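PDB 5LO9: cytochrome C from Marichromatium purpuratum 984, which carries heme c groups that transfer electrons and, as a fused TsdBA enzyme, probably interconverts thiosulfate and tetrathionate. Local coordinates for residues Ala41-Pro45 / Ala46-Thr50. Numbering follows the deposited sequence.
Sequences AGLEP and AYLAT. With HEC (heme c), chain C.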
loop_
_atom_site.group_PDB
_atom_site.type_symbol
_atom_site.label_atom_id
_atom_site.label_comp_id
_atom_site.label_asym_id
_atom_site.label_seq_id
_atom_site.Cartn_x
_atom_site.Cartn_y
_atom_site.Cartn_z
ATOM N N ALA A 41 -40.782 -28.753 9.475
ATOM C CA ALA A 41 -39.841 -29.874 9.422
ATOM C C ALA A 41 -38.398 -29.418 9.637
ATOM O O ALA A 41 -37.859 -28.621 8.858
ATOM C CB ALA A 41 -39.963 -30.576 8.076
ATOM N N GLY A 42 -37.760 -29.958 10.671
ATOM C CA GLY A 42 -36.392 -29.633 10.978
ATOM C C GLY A 42 -36.180 -28.418 11.843
ATOM O O GLY A 42 -35.023 -28.130 12.194
ATOM N N LEU A 43 -37.236 -27.684 12.188
ATOM C CA LEU A 43 -37.059 -26.537 13.065
ATOM C C LEU A 43 -36.669 -27.019 14.455
ATOM O O LEU A 43 -37.042 -28.109 14.879
ATOM C CB LEU A 43 -38.332 -25.686 13.113
ATOM C CG LEU A 43 -38.425 -24.571 12.063
ATOM C CD1 LEU A 43 -38.343 -25.113 10.643
ATOM C CD2 LEU A 43 -39.710 -23.803 12.244
ATOM N N GLU A 44 -35.934 -26.187 15.175
ATOM C CA GLU A 44 -35.466 -26.582 16.492
ATOM C C GLU A 44 -36.665 -26.840 17.405
ATOM O O GLU A 44 -37.567 -25.994 17.490
ATOM C CB GLU A 44 -34.578 -25.486 17.064
ATOM C CG GLU A 44 -33.168 -25.467 16.522
ATOM C CD GLU A 44 -32.204 -26.439 17.190
ATOM O OE1 GLU A 44 -32.595 -27.194 18.122
ATOM O OE2 GLU A 44 -31.033 -26.425 16.755
ATOM N N PRO A 45 -36.733 -27.987 18.080
ATOM C CA PRO A 45 -37.903 -28.265 18.941
ATOM C C PRO A 45 -38.204 -27.188 19.966
ATOM O O PRO A 45 -39.384 -26.871 20.172
ATOM C CB PRO A 45 -37.533 -29.594 19.624
ATOM C CG PRO A 45 -36.637 -30.228 18.676
ATOM C CD PRO A 45 -35.803 -29.115 18.079
ATOM N N ALA A 46 -37.188 -26.594 20.593
ATOM C CA ALA A 46 -37.475 -25.520 21.539
ATOM C C ALA A 46 -38.160 -24.351 20.862
ATOM O O ALA A 46 -38.965 -23.654 21.500
ATOM C CB ALA A 46 -36.220 -24.988 22.202
ATOM N N TYR A 47 -37.806 -24.081 19.598
ATOM C CA TYR A 47 -38.406 -22.952 18.902
ATOM C C TYR A 47 -39.871 -23.237 18.629
ATOM O O TYR A 47 -40.739 -22.403 18.926
ATOM C CB TYR A 47 -37.656 -22.647 17.612
ATOM C CG TYR A 47 -38.330 -21.563 16.808
ATOM C CD1 TYR A 47 -38.156 -20.211 17.119
ATOM C CD2 TYR A 47 -39.179 -21.888 15.751
ATOM C CE1 TYR A 47 -38.810 -19.195 16.371
ATOM C CE2 TYR A 47 -39.835 -20.908 15.040
ATOM C CZ TYR A 47 -39.661 -19.575 15.356
ATOM O OH TYR A 47 -40.353 -18.660 14.613
ATOM N N LEU A 48 -40.173 -24.435 18.117
ATOM C CA LEU A 48 -41.562 -24.787 17.847
ATOM C C LEU A 48 -42.400 -24.643 19.113
ATOM O O LEU A 48 -43.461 -24.012 19.118
ATOM C CB LEU A 48 -41.636 -26.209 17.308
ATOM C CG LEU A 48 -41.014 -26.476 15.945
ATOM C CD1 LEU A 48 -40.912 -28.020 15.670
ATOM C CD2 LEU A 48 -41.808 -25.715 14.849
ATOM N N ALA A 49 -41.913 -25.197 20.210
ATOM C CA ALA A 49 -42.657 -25.113 21.448
ATOM C C ALA A 49 -42.830 -23.671 21.901
ATOM O O ALA A 49 -43.886 -23.305 22.425
ATOM C CB ALA A 49 -41.943 -25.917 22.506
ATOM N N THR A 50 -41.787 -22.854 21.775
ATOM C CA THR A 50 -41.915 -21.444 22.142
ATOM C C THR A 50 -42.962 -20.754 21.280
ATOM O O THR A 50 -43.747 -19.937 21.774
ATOM C CB THR A 50 -40.563 -20.736 22.015
ATOM O OG1 THR A 50 -39.696 -21.203 23.036
ATOM C CG2 THR A 50 -40.691 -19.213 22.154
HETATM FE FE HEC C . -49.987 -24.788 12.519
HETATM C CHA HEC C . -48.127 -21.848 12.236
HETATM C CHB HEC C . -47.640 -26.055 14.836
HETATM C CHC HEC C . -52.041 -27.580 13.079
HETATM C CHD HEC C . -52.207 -23.653 10.027
HETATM N NA HEC C . -48.206 -24.098 13.383
HETATM C C1A HEC C . -47.630 -22.902 13.136
HETATM C C2A HEC C . -46.375 -22.683 13.912
HETATM C C3A HEC C . -46.255 -23.924 14.675
HETATM C C4A HEC C . -47.427 -24.729 14.267
HETATM C CMA HEC C . -45.164 -24.249 15.631
HETATM C CAA HEC C . -45.424 -21.501 13.936
HETATM C CBA HEC C . -44.337 -21.813 12.925
HETATM C CGA HEC C . -43.103 -20.935 12.974
HETATM O O1A HEC C . -42.305 -21.018 12.009
HETATM O O2A HEC C . -42.887 -20.169 13.937
HETATM N NB HEC C . -49.853 -26.492 13.712
HETATM C C1B HEC C . -48.851 -26.810 14.537
HETATM C C2B HEC C . -49.069 -28.083 15.235
HETATM C C3B HEC C . -50.365 -28.542 14.728
HETATM C C4B HEC C . -50.768 -27.475 13.799
HETATM C CMB HEC C . -48.144 -28.736 16.197
HETATM C CAB HEC C . -51.112 -29.779 15.111
HETATM C CBB HEC C . -51.348 -29.743 16.614
HETATM N NC HEC C . -51.775 -25.480 11.698
HETATM C C1C HEC C . -52.436 -26.586 12.062
HETATM C C2C HEC C . -53.667 -26.793 11.274
HETATM C C3C HEC C . -53.708 -25.653 10.367
HETATM C C4C HEC C . -52.481 -24.914 10.716
HETATM C CMC HEC C . -54.619 -27.928 11.400
HETATM C CAC HEC C . -54.716 -25.285 9.318
HETATM C CBC HEC C . -56.102 -25.277 9.873
HETATM N ND HEC C . -50.147 -23.068 11.356
HETATM C C1D HEC C . -51.088 -22.813 10.443
HETATM C C2D HEC C . -50.917 -21.510 9.787
HETATM C C3D HEC C . -49.726 -20.962 10.414
HETATM C C4D HEC C . -49.330 -22.009 11.393
HETATM C CMD HEC C . -51.773 -20.888 8.734
HETATM C CAD HEC C . -49.150 -19.602 10.150
HETATM C CBD HEC C . -49.609 -18.779 11.355
HETATM C CGD HEC C . -49.156 -17.352 11.268
HETATM O O1D HEC C . -48.941 -16.697 12.329
HETATM O O2D HEC C . -49.049 -16.892 10.119
#
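Between Glu44 and Leu48 the chain turns from an extended loop into helix 45-57 of a cytochrome c domain, a worked example of how a helix N-terminus is built against a heme edge. Glu44 holds the N-cap position and Pro45 begins the helix, where a residue without an N-H costs no helical bond. The first i to i+4 bond runs from Leu48 N to Glu44 O at 3.1 Å, nearly straight at 164°; Tyr47 N reaches the same oxygen only weakly. Ala49 N continues the pattern to Pro45 O at 3.0 Å.

Beneath this first turn, the loop side chain of Leu43 tucks back under the helix. It crosses Leu48 at about a right angle, with CD2 of Leu43 3.9 Å from CD2 of Leu48, while the same Leu43 methyl lies 4.0 Å from CE2 of the obliquely placed Tyr47 ring. Leu48 CD2 also meets the heme methyl CMA at 3.7 Å, and helix 74-86 packs on Leu48 through Ser81 and Tyr84.

A chi1 of 175° swings CG of Tyr47 away from its own backbone nitrogen and carries the ring to the heme propionate; the side chain also lies close to a second heme c, consistent with a place between two redox centres. A phenylalanine in place of Tyr47 would lose the hydroxyl and would probably deprive propionate oxygen O2A of a possible hydrogen-bond donor. The phenol has a single proton and also lies near O1A of the second heme, so its bond to O2A, 3.0 Å from Tyr47 OH, is only tentative.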